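Local coordinates for protein fusolin (Unidentified entomopoxvirus, PDB 4OW5) that probably binds chitin through a copper-dependent lytic polysaccharide monooxygenase-like domain, enhances viral virulence against insects and crystallizes in vivo into viral spindles, at residues E68-L72 and P104-K108; V87-C93 and F225-A229; E137-I143 and C189-V195. All coordinates share one frame. Where two conformers were deposited one is given. Numbering follows the deposited sequence.

All three contacts belong to the LPMO-like domain with its fibronectin type III fold. Contacts 1 and 2, centres about 10 Å apart, share a sheet in which strands 70-72 and 223-234 run antiparallel: Tyr-69 O lies 2.8 Å from Tyr-226 N, a probable hydrogen bond, and Ala-71 CB meets Val-87 CG1 at 3.6 Å. Contact 3, on the other sheet, has its centre about 19 and 20 Å from theirs and touches contact 2 where Phe-138 CE2 approaches Asn-227 OD1 at 4.3 Å. The metal site, unoccupied in this chain, links contacts 1 and 3: Glu-68 and Thr-141 side chains come within about 3 Å of that of His-1, which with His-144 binds copper or zinc.

Contact 1. Residues E68-L72 and P104-K108; sequences EYAAL and PFGDK
Phe-105 lays its ring across the backbone of Ala-70, with Ala-70 O over one face, 3.4 Å from Phe-105 CG, and Ala-70 CB 3.7 Å from Phe-105 CE2. Leu-72 CG, 4.0 Å from Phe-105 CE1, and Glu-68 CG, 4.1 Å from Phe-105 CE2, lie at the ring edge. Phe-105 (chi1 m) follows a cis peptide bond, and another precedes Pro-104. End-to-end CA directions (68 to 72, 104 to 108) lie 114° apart; Ala-70 and Phe-105 are nearest, 7.3 Å between CA atoms. Tyr-69 centres an inverse gamma turn leading into strand 70-72. Lys-108, m at chi1 and extended to chi3, crosses the Tyr-69 ring in a CH-pi contact, its CD 3.6 Å from the centroid. Its NZ donates to Glu-68 O (2.9 Å) and to Phe-105 O (2.8 Å), tying turn to loop. Water 1 accepts from Lys-108 NZ and donates to Glu-68 OE2, both at 2.7 Å; water 2 lies 3.0 Å from both Lys-108 NZ and Ala-70 O. Glu-68 OE1 is hydrogen-bonded to His-1 NE2, beside the metal site, empty in this chain. Strand 223-234 pairs with strand 70-72, while Tyr-61 and Met-62 of helix 52-64 touch Glu-68, Pro-104 and Lys-108.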
ATOM      1  N   GLU A  68     -20.492   1.567 -23.461  1.00 11.40           N
ATOM      2  CA  GLU A  68     -20.490   2.756 -24.307  1.00 10.78           C
ATOM      3  C   GLU A  68     -19.776   3.934 -23.616  1.00 13.65           C
ATOM      4  O   GLU A  68     -20.243   5.069 -23.630  1.00 11.87           O
ATOM      5  CB  GLU A  68     -21.925   3.130 -24.735  1.00 12.86           C
ATOM      6  CG  GLU A  68     -21.962   3.998 -25.981  1.00 19.32           C
ATOM      7  CD  GLU A  68     -23.361   4.266 -26.502  1.00 40.37           C
ATOM      8  OE1 GLU A  68     -23.746   3.649 -27.522  1.00 29.52           O
ATOM      9  OE2 GLU A  68     -24.099   5.041 -25.855  1.00 26.04           O
ATOM     10  N   TYR A  69     -18.584   3.667 -23.085  1.00  9.20           N
ATOM     11  CA  TYR A  69     -17.738   4.713 -22.530  1.00  9.23           C
ATOM     12  C   TYR A  69     -16.894   5.143 -23.689  1.00 13.22           C
ATOM     13  O   TYR A  69     -15.765   4.673 -23.875  1.00 12.19           O
ATOM     14  CB  TYR A  69     -16.934   4.229 -21.315  1.00  8.21           C
ATOM     15  CG  TYR A  69     -17.687   4.396 -20.022  1.00  8.32           C
ATOM     16  CD1 TYR A  69     -18.921   3.797 -19.831  1.00  9.19           C
ATOM     17  CD2 TYR A  69     -17.146   5.125 -18.967  1.00  8.73           C
ATOM     18  CE1 TYR A  69     -19.653   4.011 -18.670  1.00 11.34           C
ATOM     19  CE2 TYR A  69     -17.822   5.266 -17.768  1.00  7.78           C
ATOM     20  CZ  TYR A  69     -19.100   4.749 -17.633  1.00 16.70           C
ATOM     21  OH  TYR A  69     -19.796   4.911 -16.463  1.00 14.04           O
ATOM     22  N   ALA A  70     -17.535   5.924 -24.566  1.00 11.63           N
ATOM     23  CA  ALA A  70     -17.010   6.275 -25.869  1.00 11.57           C
ATOM     24  C   ALA A  70     -17.027   7.742 -26.180  1.00 14.81           C
ATOM     25  O   ALA A  70     -17.801   8.515 -25.610  1.00 14.93           O
ATOM     26  CB  ALA A  70     -17.843   5.557 -26.928  1.00 11.76           C
ATOM     27  N   ALA A  71     -16.185   8.092 -27.162  1.00 13.76           N
ATOM     28  CA  ALA A  71     -16.032   9.435 -27.719  1.00 13.11           C
ATOM     29  C   ALA A  71     -15.748   9.323 -29.209  1.00 16.75           C
ATOM     30  O   ALA A  71     -15.072   8.385 -29.657  1.00 16.09           O
ATOM     31  CB  ALA A  71     -14.913  10.179 -27.021  1.00 14.10           C
ATOM     32  N   LEU A  72     -16.278  10.257 -29.978  1.00 16.16           N
ATOM     33  CA  LEU A  72     -16.128  10.253 -31.442  1.00 17.47           C
ATOM     34  C   LEU A  72     -14.995  11.167 -31.816  1.00 20.09           C
ATOM     35  O   LEU A  72     -15.066  12.361 -31.562  1.00 19.50           O
ATOM     36  CB  LEU A  72     -17.438  10.702 -32.128  1.00 17.65           C
ATOM     37  CG  LEU A  72     -18.689   9.940 -31.702  1.00 23.47           C
ATOM     38  CD1 LEU A  72     -19.920  10.508 -32.383  1.00 25.66           C
ATOM     39  CD2 LEU A  72     -18.546   8.439 -31.955  1.00 22.76           C
ATOM     40  N   PRO A 104     -26.505   9.941 -26.908  1.00 21.72           N
ATOM     41  CA  PRO A 104     -25.198   9.720 -26.256  1.00 20.95           C
ATOM     42  C   PRO A 104     -24.424  11.057 -26.109  1.00 23.52           C
ATOM     43  O   PRO A 104     -24.749  12.019 -26.806  1.00 22.61           O
ATOM     44  CB  PRO A 104     -24.506   8.719 -27.192  1.00 23.11           C
ATOM     45  CG  PRO A 104     -25.145   8.903 -28.528  1.00 27.33           C
ATOM     46  CD  PRO A 104     -26.532   9.421 -28.294  1.00 23.31           C
ATOM     47  N   PHE A 105     -23.460  11.179 -25.168  1.00 18.24           N
ATOM     48  CA  PHE A 105     -22.969  10.115 -24.314  1.00 15.83           C
ATOM     49  C   PHE A 105     -23.398  10.314 -22.840  1.00 16.02           C
ATOM     50  O   PHE A 105     -22.919   9.593 -21.974  1.00 14.31           O
ATOM     51  CB  PHE A 105     -21.445  10.018 -24.463  1.00 17.34           C
ATOM     52  CG  PHE A 105     -21.062   9.484 -25.820  1.00 18.51           C
ATOM     53  CD1 PHE A 105     -20.711  10.346 -26.850  1.00 20.29           C
ATOM     54  CD2 PHE A 105     -21.187   8.133 -26.110  1.00 18.96           C
ATOM     55  CE1 PHE A 105     -20.432   9.858 -28.126  1.00 21.57           C
ATOM     56  CE2 PHE A 105     -20.887   7.644 -27.386  1.00 21.85           C
ATOM     57  CZ  PHE A 105     -20.549   8.520 -28.395  1.00 20.13           C
ATOM     58  N   GLY A 106     -24.328  11.226 -22.578  1.00 12.09           N
ATOM     59  CA  GLY A 106     -24.830  11.475 -21.229  1.00 12.49           C
ATOM     60  C   GLY A 106     -23.769  12.071 -20.338  1.00 15.64           C
ATOM     61  O   GLY A 106     -22.808  12.659 -20.833  1.00 14.27           O
ATOM     62  N   ASP A 107     -23.908  11.864 -19.024  1.00 13.35           N
ATOM     63  CA  ASP A 107     -22.941  12.307 -18.021  1.00 12.43           C
ATOM     64  C   ASP A 107     -22.400  11.069 -17.288  1.00 16.02           C
ATOM     65  O   ASP A 107     -23.150  10.390 -16.585  1.00 15.90           O
ATOM     66  CB  ASP A 107     -23.557  13.299 -17.046  1.00 13.91           C
ATOM     67  CG  ASP A 107     -22.551  13.901 -16.075  1.00 22.97           C
ATOM     68  OD1 ASP A 107     -21.565  13.207 -15.722  1.00 22.24           O
ATOM     69  OD2 ASP A 107     -22.745  15.054 -15.667  1.00 22.29           O
ATOM     70  N   LYS A 108     -21.106  10.777 -17.466  1.00 13.26           N
ATOM     71  CA  LYS A 108     -20.465   9.631 -16.809  1.00 11.25           C
ATOM     72  C   LYS A 108     -19.361  10.103 -15.870  1.00 11.20           C
ATOM     73  O   LYS A 108     -18.563   9.286 -15.405  1.00 10.46           O
ATOM     74  CB  LYS A 108     -19.917   8.646 -17.839  1.00 13.52           C
ATOM     75  CG  LYS A 108     -21.033   8.008 -18.692  1.00 13.34           C
ATOM     76  CD  LYS A 108     -20.456   7.361 -19.890  1.00 18.64           C
ATOM     77  CE  LYS A 108     -21.462   6.634 -20.743  1.00 17.67           C
ATOM     78  NZ  LYS A 108     -21.458   7.223 -22.104  1.00 15.85           N
TER
HETATM   79  O   HOH W   1     -23.510   6.462 -23.677  1.00 12.14           O
HETATM   80  O   HOH W   2     -18.713   8.106 -22.828  1.00 13.41           O

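Contact 2. Residues V87-C93 and F225-A229; sequences VVPNYLC and FYNCA
This buried, disulfide-anchored contact fastens the loop after helix 80-87 to strand 223-234 of the fibronectin type III-like beta-sandwich, bringing together parts of the chain more than 130 residues apart. Val-87 is the last helical residue; Val-88 leaves helical phi/psi (-129/69), and the loop swings away at Pro-89 to Tyr-91 before returning at Leu-92 and Cys-93. The partner segment is extended throughout, so Tyr-226 and Cys-228 direct their CA-to-CB bonds toward the loop while Asn-227 points away. Closest in backbone are Cys-93 and Cys-228, 5.3 Å between CA atoms. Their disulfide has an SG-SG distance of 2.0 Å and chi3 of -86°, with both chi1 angles m. Near the helix end, Val-88 (chi1 t) sets CG2 over one face of the Tyr-226 ring (chi1 m), 3.7 Å from the centroid and 12° off the normal, a CH-pi contact. Val-87 CG1 reaches Tyr-226 OH at 4.3 Å. Tyr-212 of the adjacent strand 209-217 touches Val-88, Tyr-226 and Cys-228, and its hydroxyl is hydrogen-bonded to Leu-92 O. Beside the disulfide, water 3 bridges the two backbones, donating to Cys-93 O (2.9 Å) and accepting from Cys-228 N (2.8 Å).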
ATOM      1  N   VAL A  87     -10.979  15.322 -28.097  1.00 15.92           N
ATOM      2  CA  VAL A  87     -11.886  14.174 -28.014  1.00 15.60           C
ATOM      3  C   VAL A  87     -12.055  13.759 -26.561  1.00 16.23           C
ATOM      4  O   VAL A  87     -13.188  13.680 -26.077  1.00 14.57           O
ATOM      5  CB  VAL A  87     -11.382  13.023 -28.913  1.00 18.69           C
ATOM      6  CG1 VAL A  87     -12.381  11.879 -28.971  1.00 19.16           C
ATOM      7  CG2 VAL A  87     -11.080  13.535 -30.311  1.00 18.91           C
ATOM      8  N   VAL A  88     -10.939  13.500 -25.875  1.00 11.48           N
ATOM      9  CA  VAL A  88     -10.937  13.159 -24.439  1.00 11.54           C
ATOM     10  C   VAL A  88      -9.906  14.077 -23.726  1.00 16.69           C
ATOM     11  O   VAL A  88      -8.859  13.614 -23.256  1.00 14.45           O
ATOM     12  CB  VAL A  88     -10.688  11.657 -24.167  1.00 14.58           C
ATOM     13  CG1 VAL A  88     -10.932  11.316 -22.688  1.00 15.42           C
ATOM     14  CG2 VAL A  88     -11.547  10.806 -25.081  1.00 14.05           C
ATOM     15  N   PRO A  89     -10.220  15.392 -23.653  1.00 14.99           N
ATOM     16  CA  PRO A  89      -9.302  16.332 -23.002  1.00 14.22           C
ATOM     17  C   PRO A  89      -9.282  16.168 -21.486  1.00 18.01           C
ATOM     18  O   PRO A  89      -8.259  16.424 -20.867  1.00 19.23           O
ATOM     19  CB  PRO A  89      -9.839  17.691 -23.431  1.00 15.92           C
ATOM     20  CG  PRO A  89     -11.284  17.480 -23.666  1.00 20.82           C
ATOM     21  CD  PRO A  89     -11.368  16.095 -24.247  1.00 16.18           C
ATOM     22  N   ASN A  90     -10.402  15.751 -20.885  1.00 12.13           N
ATOM     23  CA  ASN A  90     -10.470  15.565 -19.446  1.00 11.26           C
ATOM     24  C   ASN A  90     -11.626  14.596 -19.158  1.00 13.94           C
ATOM     25  O   ASN A  90     -12.234  14.106 -20.116  1.00 13.84           O
ATOM     26  CB  ASN A  90     -10.604  16.920 -18.757  1.00 14.03           C
ATOM     27  CG  ASN A  90     -11.571  17.835 -19.448  1.00 29.95           C
ATOM     28  OD1 ASN A  90     -12.735  17.493 -19.637  1.00 20.92           O
ATOM     29  ND2 ASN A  90     -11.112  18.986 -19.902  1.00 26.18           N
ATOM     30  N   TYR A  91     -11.850  14.231 -17.891  1.00 10.58           N
ATOM     31  CA  TYR A  91     -12.859  13.221 -17.515  1.00 11.30           C
ATOM     32  C   TYR A  91     -12.562  11.924 -18.284  1.00 13.52           C
ATOM     33  O   TYR A  91     -13.412  11.362 -18.987  1.00 12.86           O
ATOM     34  CB  TYR A  91     -14.277  13.730 -17.775  1.00 12.94           C
ATOM     35  CG  TYR A  91     -14.693  14.833 -16.831  1.00 15.44           C
ATOM     36  CD1 TYR A  91     -14.862  14.588 -15.478  1.00 18.02           C
ATOM     37  CD2 TYR A  91     -14.831  16.142 -17.274  1.00 16.81           C
ATOM     38  CE1 TYR A  91     -15.292  15.583 -14.611  1.00 20.74           C
ATOM     39  CE2 TYR A  91     -15.158  17.177 -16.389  1.00 16.41           C
ATOM     40  CZ  TYR A  91     -15.432  16.881 -15.066  1.00 26.93           C
ATOM     41  OH  TYR A  91     -15.866  17.836 -14.178  1.00 32.64           O
ATOM     42  N   LEU A  92     -11.308  11.481 -18.179  1.00 10.19           N
ATOM     43  CA  LEU A  92     -10.814  10.334 -18.912  1.00 10.37           C
ATOM     44  C   LEU A  92     -11.552   9.030 -18.578  1.00 13.19           C
ATOM     45  O   LEU A  92     -11.760   8.238 -19.490  1.00 11.85           O
ATOM     46  CB  LEU A  92      -9.305  10.139 -18.701  1.00  9.88           C
ATOM     47  CG  LEU A  92      -8.388  10.868 -19.700  1.00 13.56           C
ATOM     48  CD1 LEU A  92      -8.501  12.381 -19.532  1.00 13.45           C
ATOM     49  CD2 LEU A  92      -6.942  10.420 -19.528  1.00 12.50           C
ATOM     50  N   CYS A  93     -11.924   8.779 -17.307  1.00 11.27           N
ATOM     51  CA  CYS A  93     -12.599   7.523 -16.982  1.00 12.43           C
ATOM     52  C   CYS A  93     -14.073   7.553 -17.414  1.00 15.80           C
ATOM     53  O   CYS A  93     -14.702   6.496 -17.398  1.00 14.76           O
ATOM     54  CB  CYS A  93     -12.461   7.196 -15.499  1.00 13.92           C
ATOM     55  SG  CYS A  93     -10.736   6.998 -14.942  1.00 18.39           S
ATOM     56  N   PHE A 225     -13.532   3.708 -27.604  1.00 11.15           N
ATOM     57  CA  PHE A 225     -13.958   3.326 -26.269  1.00 10.37           C
ATOM     58  C   PHE A 225     -12.754   3.496 -25.321  1.00 13.84           C
ATOM     59  O   PHE A 225     -11.629   3.074 -25.636  1.00 12.94           O
ATOM     60  CB  PHE A 225     -14.509   1.910 -26.236  1.00 11.39           C
ATOM     61  CG  PHE A 225     -15.662   1.741 -27.184  1.00 12.85           C
ATOM     62  CD1 PHE A 225     -15.442   1.521 -28.531  1.00 13.75           C
ATOM     63  CD2 PHE A 225     -16.971   1.873 -26.742  1.00 13.78           C
ATOM     64  CE1 PHE A 225     -16.512   1.464 -29.427  1.00 14.30           C
ATOM     65  CE2 PHE A 225     -18.022   1.890 -27.644  1.00 16.49           C
ATOM     66  CZ  PHE A 225     -17.788   1.707 -28.983  1.00 13.29           C
ATOM     67  N   TYR A 226     -12.989   4.152 -24.210  1.00  8.82           N
ATOM     68  CA  TYR A 226     -11.974   4.476 -23.220  1.00  8.48           C
ATOM     69  C   TYR A 226     -12.397   3.964 -21.849  1.00 11.99           C
ATOM     70  O   TYR A 226     -13.462   4.338 -21.357  1.00 11.45           O
ATOM     71  CB  TYR A 226     -11.744   5.983 -23.175  1.00  9.86           C
ATOM     72  CG  TYR A 226     -11.348   6.599 -24.505  1.00 12.07           C
ATOM     73  CD1 TYR A 226     -10.030   6.954 -24.767  1.00 14.98           C
ATOM     74  CD2 TYR A 226     -12.296   6.849 -25.490  1.00 11.64           C
ATOM     75  CE1 TYR A 226      -9.665   7.543 -25.981  1.00 15.43           C
ATOM     76  CE2 TYR A 226     -11.944   7.437 -26.709  1.00 13.08           C
ATOM     77  CZ  TYR A 226     -10.619   7.754 -26.961  1.00 18.87           C
ATOM     78  OH  TYR A 226     -10.271   8.215 -28.200  1.00 19.01           O
ATOM     79  N   ASN A 227     -11.584   3.125 -21.221  1.00  9.29           N
ATOM     80  CA  ASN A 227     -11.890   2.579 -19.888  1.00  9.21           C
ATOM     81  C   ASN A 227     -10.702   2.628 -18.949  1.00 13.34           C
ATOM     82  O   ASN A 227      -9.594   2.239 -19.338  1.00 12.78           O
ATOM     83  CB  ASN A 227     -12.289   1.107 -19.978  1.00 11.23           C
ATOM     84  CG  ASN A 227     -13.602   0.708 -20.584  1.00 17.22           C
ATOM     85  OD1 ASN A 227     -13.945  -0.449 -20.478  1.00 15.57           O
ATOM     86  ND2 ASN A 227     -14.430   1.592 -21.094  1.00 11.57           N
ATOM     87  N   CYS A 228     -10.969   2.989 -17.677  1.00 10.62           N
ATOM     88  CA  CYS A 228     -10.037   2.925 -16.567  1.00 10.70           C
ATOM     89  C   CYS A 228     -10.195   1.605 -15.868  1.00 13.87           C
ATOM     90  O   CYS A 228     -11.318   1.169 -15.652  1.00 13.90           O
ATOM     91  CB  CYS A 228     -10.280   4.074 -15.584  1.00 12.69           C
ATOM     92  SG  CYS A 228      -9.881   5.692 -16.260  1.00 17.78           S
ATOM     93  N   ALA A 229      -9.086   0.981 -15.481  1.00 11.19           N
ATOM     94  CA  ALA A 229      -9.080  -0.236 -14.670  1.00 11.62           C
ATOM     95  C   ALA A 229      -8.139   0.003 -13.481  1.00 14.01           C
ATOM     96  O   ALA A 229      -6.993   0.398 -13.675  1.00 12.46           O
ATOM     97  CB  ALA A 229      -8.629  -1.415 -15.477  1.00 11.35           C
TER
HETATM   98  O   HOH W   3     -13.625   3.784 -17.051  1.00 11.44           O

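Contact 3. Residues E137-I143 and C189-V195; sequences EFCPTAI and CNANNLV. Unlike the reference sequence in segment 189-195: Asn-192 (reference His).
The 141-143 end of this contact borders the LPMO histidine brace, His-1 and His-144, metal-free in this chain; further back, a disulfide ties strand 131-140 to the loop entering its antiparallel neighbour 194-203 in the beta-sandwich. Cys-139 and Cys-189, both chi1 t, join SG to SG at 2.1 Å with chi3 of 66°. The register sets Cys-139 opposite Val-195 (CA-CA 5.2 Å) and Thr-141 opposite Ala-191 (5.6 Å). Pro-140 CD packs 3.3 Å from Leu-194 O, Thr-141 CG2 lies 3.7 Å from Ala-191 CB, and Ile-143 CD1 approaches Leu-194 CB at 4.2 Å. Asn-192 forms an Asx turn, its OD1 accepting from Leu-194 N at 3.1 Å, and its ND2 stands 2.9 Å from Pro-140 O. Glu-137 OE2 approaches Val-195 CG1 at 3.7 Å while hydrogen-bonded to Ser-187 OG. Thr-141 pairs through its backbone with His-1, and its OG1 is hydrogen-bonded to Asn-67. Water 4 bridges the two segments, donating to Thr-141 O at 2.9 Å and Ala-191 O at 2.8 Å.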
ATOM      1  N   GLU A 137      -8.048  -9.055 -21.204  1.00 12.44           N
ATOM      2  CA  GLU A 137      -9.251  -9.535 -21.882  1.00 11.48           C
ATOM      3  C   GLU A 137     -10.194  -8.355 -22.028  1.00 13.99           C
ATOM      4  O   GLU A 137     -10.546  -7.695 -21.035  1.00 12.84           O
ATOM      5  CB  GLU A 137      -9.926 -10.714 -21.135  1.00 12.53           C
ATOM      6  CG  GLU A 137     -11.008 -11.367 -21.977  1.00 13.02           C
ATOM      7  CD  GLU A 137     -11.883 -12.387 -21.276  1.00 24.86           C
ATOM      8  OE1 GLU A 137     -12.502 -12.024 -20.253  1.00 23.44           O
ATOM      9  OE2 GLU A 137     -12.022 -13.520 -21.793  1.00 20.36           O
ATOM     10  N   PHE A 138     -10.495  -8.002 -23.264  1.00 11.90           N
ATOM     11  CA  PHE A 138     -11.441  -6.951 -23.590  1.00 11.04           C
ATOM     12  C   PHE A 138     -12.662  -7.638 -24.229  1.00 15.40           C
ATOM     13  O   PHE A 138     -12.521  -8.420 -25.182  1.00 14.90           O
ATOM     14  CB  PHE A 138     -10.805  -5.899 -24.487  1.00 12.28           C
ATOM     15  CG  PHE A 138     -11.666  -4.671 -24.619  1.00 13.11           C
ATOM     16  CD1 PHE A 138     -12.660  -4.603 -25.580  1.00 15.83           C
ATOM     17  CD2 PHE A 138     -11.498  -3.586 -23.765  1.00 13.26           C
ATOM     18  CE1 PHE A 138     -13.501  -3.492 -25.656  1.00 15.57           C
ATOM     19  CE2 PHE A 138     -12.289  -2.449 -23.899  1.00 16.70           C
ATOM     20  CZ  PHE A 138     -13.305  -2.420 -24.832  1.00 14.88           C
ATOM     21  N   CYS A 139     -13.822  -7.361 -23.681  1.00 12.66           N
ATOM     22  CA  CYS A 139     -15.096  -7.972 -24.013  1.00 13.58           C
ATOM     23  C   CYS A 139     -15.881  -7.107 -24.996  1.00 16.04           C
ATOM     24  O   CYS A 139     -16.470  -6.105 -24.580  1.00 13.28           O
ATOM     25  CB  CYS A 139     -15.875  -8.196 -22.722  1.00 16.37           C
ATOM     26  SG  CYS A 139     -17.458  -9.050 -22.914  1.00 22.07           S
ATOM     27  N   PRO A 140     -15.947  -7.483 -26.297  1.00 12.70           N
ATOM     28  CA  PRO A 140     -16.748  -6.680 -27.235  1.00 12.91           C
ATOM     29  C   PRO A 140     -18.192  -7.149 -27.199  1.00 18.65           C
ATOM     30  O   PRO A 140     -18.455  -8.317 -27.458  1.00 19.98           O
ATOM     31  CB  PRO A 140     -16.096  -6.968 -28.580  1.00 14.64           C
ATOM     32  CG  PRO A 140     -15.599  -8.399 -28.446  1.00 17.70           C
ATOM     33  CD  PRO A 140     -15.335  -8.646 -26.979  1.00 13.37           C
ATOM     34  N   THR A 141     -19.121  -6.274 -26.827  1.00 15.93           N
ATOM     35  CA  THR A 141     -20.527  -6.636 -26.853  1.00 15.64           C
ATOM     36  C   THR A 141     -21.029  -6.538 -28.314  1.00 17.95           C
ATOM     37  O   THR A 141     -22.022  -7.171 -28.657  1.00 17.72           O
ATOM     38  CB  THR A 141     -21.320  -5.791 -25.877  1.00 19.09           C
ATOM     39  OG1 THR A 141     -21.251  -4.430 -26.253  1.00 17.72           O
ATOM     40  CG2 THR A 141     -20.828  -5.954 -24.450  1.00 18.87           C
ATOM     41  N   ALA A 142     -20.384  -5.683 -29.140  1.00 13.53           N
ATOM     42  CA  ALA A 142     -20.631  -5.558 -30.574  1.00 14.51           C
ATOM     43  C   ALA A 142     -19.298  -5.670 -31.269  1.00 20.81           C
ATOM     44  O   ALA A 142     -18.369  -4.937 -30.931  1.00 21.19           O
ATOM     45  CB  ALA A 142     -21.282  -4.244 -30.912  1.00 15.47           C
ATOM     46  N   ILE A 143     -19.207  -6.532 -32.258  1.00 17.56           N
ATOM     47  CA  ILE A 143     -17.956  -6.752 -32.986  1.00 17.73           C
ATOM     48  C   ILE A 143     -17.716  -5.640 -34.009  1.00 18.84           C
ATOM     49  O   ILE A 143     -18.545  -5.410 -34.879  1.00 18.40           O
ATOM     50  CB  ILE A 143     -17.948  -8.153 -33.656  1.00 21.41           C
ATOM     51  CG1 ILE A 143     -18.097  -9.288 -32.604  1.00 23.51           C
ATOM     52  CG2 ILE A 143     -16.664  -8.341 -34.489  1.00 18.36           C
ATOM     53  CD1 ILE A 143     -16.951  -9.377 -31.623  1.00 28.05           C
ATOM     54  N   CYS A 189     -16.099 -12.643 -19.879  1.00 23.75           N
ATOM     55  CA  CYS A 189     -16.933 -12.021 -20.892  1.00 21.59           C
ATOM     56  C   CYS A 189     -18.074 -12.982 -21.272  1.00 28.22           C
ATOM     57  O   CYS A 189     -17.829 -13.937 -22.010  1.00 24.61           O
ATOM     58  CB  CYS A 189     -16.055 -11.686 -22.099  1.00 20.38           C
ATOM     59  SG  CYS A 189     -16.937 -10.948 -23.506  1.00 22.76           S
ATOM     60  N   ASN A 190     -19.297 -12.759 -20.736  1.00 27.61           N
ATOM     61  CA  ASN A 190     -20.473 -13.583 -21.069  1.00 29.62           C
ATOM     62  C   ASN A 190     -21.284 -12.948 -22.210  1.00 35.09           C
ATOM     63  O   ASN A 190     -22.166 -13.592 -22.761  1.00 36.85           O
ATOM     64  CB  ASN A 190     -21.369 -13.822 -19.845  1.00 37.96           C
ATOM     65  CG  ASN A 190     -21.842 -12.579 -19.104  1.00 72.47           C
ATOM     66  OD1 ASN A 190     -22.097 -11.519 -19.691  1.00 64.88           O
ATOM     67  ND2 ASN A 190     -21.981 -12.682 -17.784  1.00 69.74           N
ATOM     68  N   ALA A 191     -20.986 -11.704 -22.578  1.00 31.84           N
ATOM     69  CA  ALA A 191     -21.733 -11.001 -23.617  1.00 30.87           C
ATOM     70  C   ALA A 191     -21.406 -11.467 -25.030  1.00 33.12           C
ATOM     71  O   ALA A 191     -22.199 -11.217 -25.930  1.00 35.03           O
ATOM     72  CB  ALA A 191     -21.472  -9.505 -23.507  1.00 31.60           C
ATOM     73  N   ASN A 192     -20.304 -12.189 -25.240  1.00 27.09           N
ATOM     74  CA  ASN A 192     -19.912 -12.610 -26.591  1.00 24.85           C
ATOM     75  C   ASN A 192     -19.081 -13.895 -26.584  1.00 26.41           C
ATOM     76  O   ASN A 192     -18.505 -14.199 -25.549  1.00 27.21           O
ATOM     77  CB  ASN A 192     -19.054 -11.479 -27.179  1.00 24.12           C
ATOM     78  CG  ASN A 192     -19.197 -11.307 -28.683  1.00 34.77           C
ATOM     79  OD1 ASN A 192     -18.776 -12.146 -29.464  1.00 29.63           O
ATOM     80  ND2 ASN A 192     -19.793 -10.210 -29.131  1.00 30.10           N
ATOM     81  N   ASN A 193     -18.986 -14.606 -27.731  1.00 22.05           N
ATOM     82  CA  ASN A 193     -18.145 -15.809 -27.869  0.50 21.77           C
ATOM     83  C   ASN A 193     -16.711 -15.444 -28.297  1.00 22.85           C
ATOM     84  O   ASN A 193     -15.809 -16.276 -28.187  1.00 22.73           O
ATOM     85  CB  ASN A 193     -18.738 -16.769 -28.907  0.50 25.05           C
ATOM     86  CG  ASN A 193     -18.352 -16.449 -30.343  0.50 45.91           C
ATOM     87  OD1 ASN A 193     -18.761 -15.430 -30.917  0.50 39.65           O
ATOM     88  ND2 ASN A 193     -17.541 -17.294 -30.963  0.50 38.43           N
ATOM     89  N   LEU A 194     -16.500 -14.205 -28.780  1.00 16.07           N
ATOM     90  CA  LEU A 194     -15.185 -13.689 -29.166  1.00 15.79           C
ATOM     91  C   LEU A 194     -14.750 -12.601 -28.167  1.00 16.86           C
ATOM     92  O   LEU A 194     -15.579 -11.833 -27.685  1.00 17.33           O
ATOM     93  CB  LEU A 194     -15.199 -13.107 -30.585  1.00 15.94           C
ATOM     94  CG  LEU A 194     -15.478 -14.081 -31.740  1.00 20.15           C
ATOM     95  CD1 LEU A 194     -15.546 -13.345 -33.041  1.00 21.63           C
ATOM     96  CD2 LEU A 194     -14.435 -15.154 -31.805  1.00 17.45           C
ATOM     97  N   VAL A 195     -13.472 -12.558 -27.855  1.00 13.26           N
ATOM     98  CA  VAL A 195     -12.857 -11.548 -26.993  1.00 12.94           C
ATOM     99  C   VAL A 195     -11.588 -11.058 -27.671  1.00 16.99           C
ATOM    100  O   VAL A 195     -11.083 -11.708 -28.593  1.00 18.88           O
ATOM    101  CB  VAL A 195     -12.542 -12.102 -25.573  1.00 16.53           C
ATOM    102  CG1 VAL A 195     -13.817 -12.382 -24.780  1.00 16.77           C
ATOM    103  CG2 VAL A 195     -11.656 -13.346 -25.632  1.00 16.57           C
TER
HETATM  104  O   HOH W   4     -23.504  -8.965 -27.011  1.00 32.18           O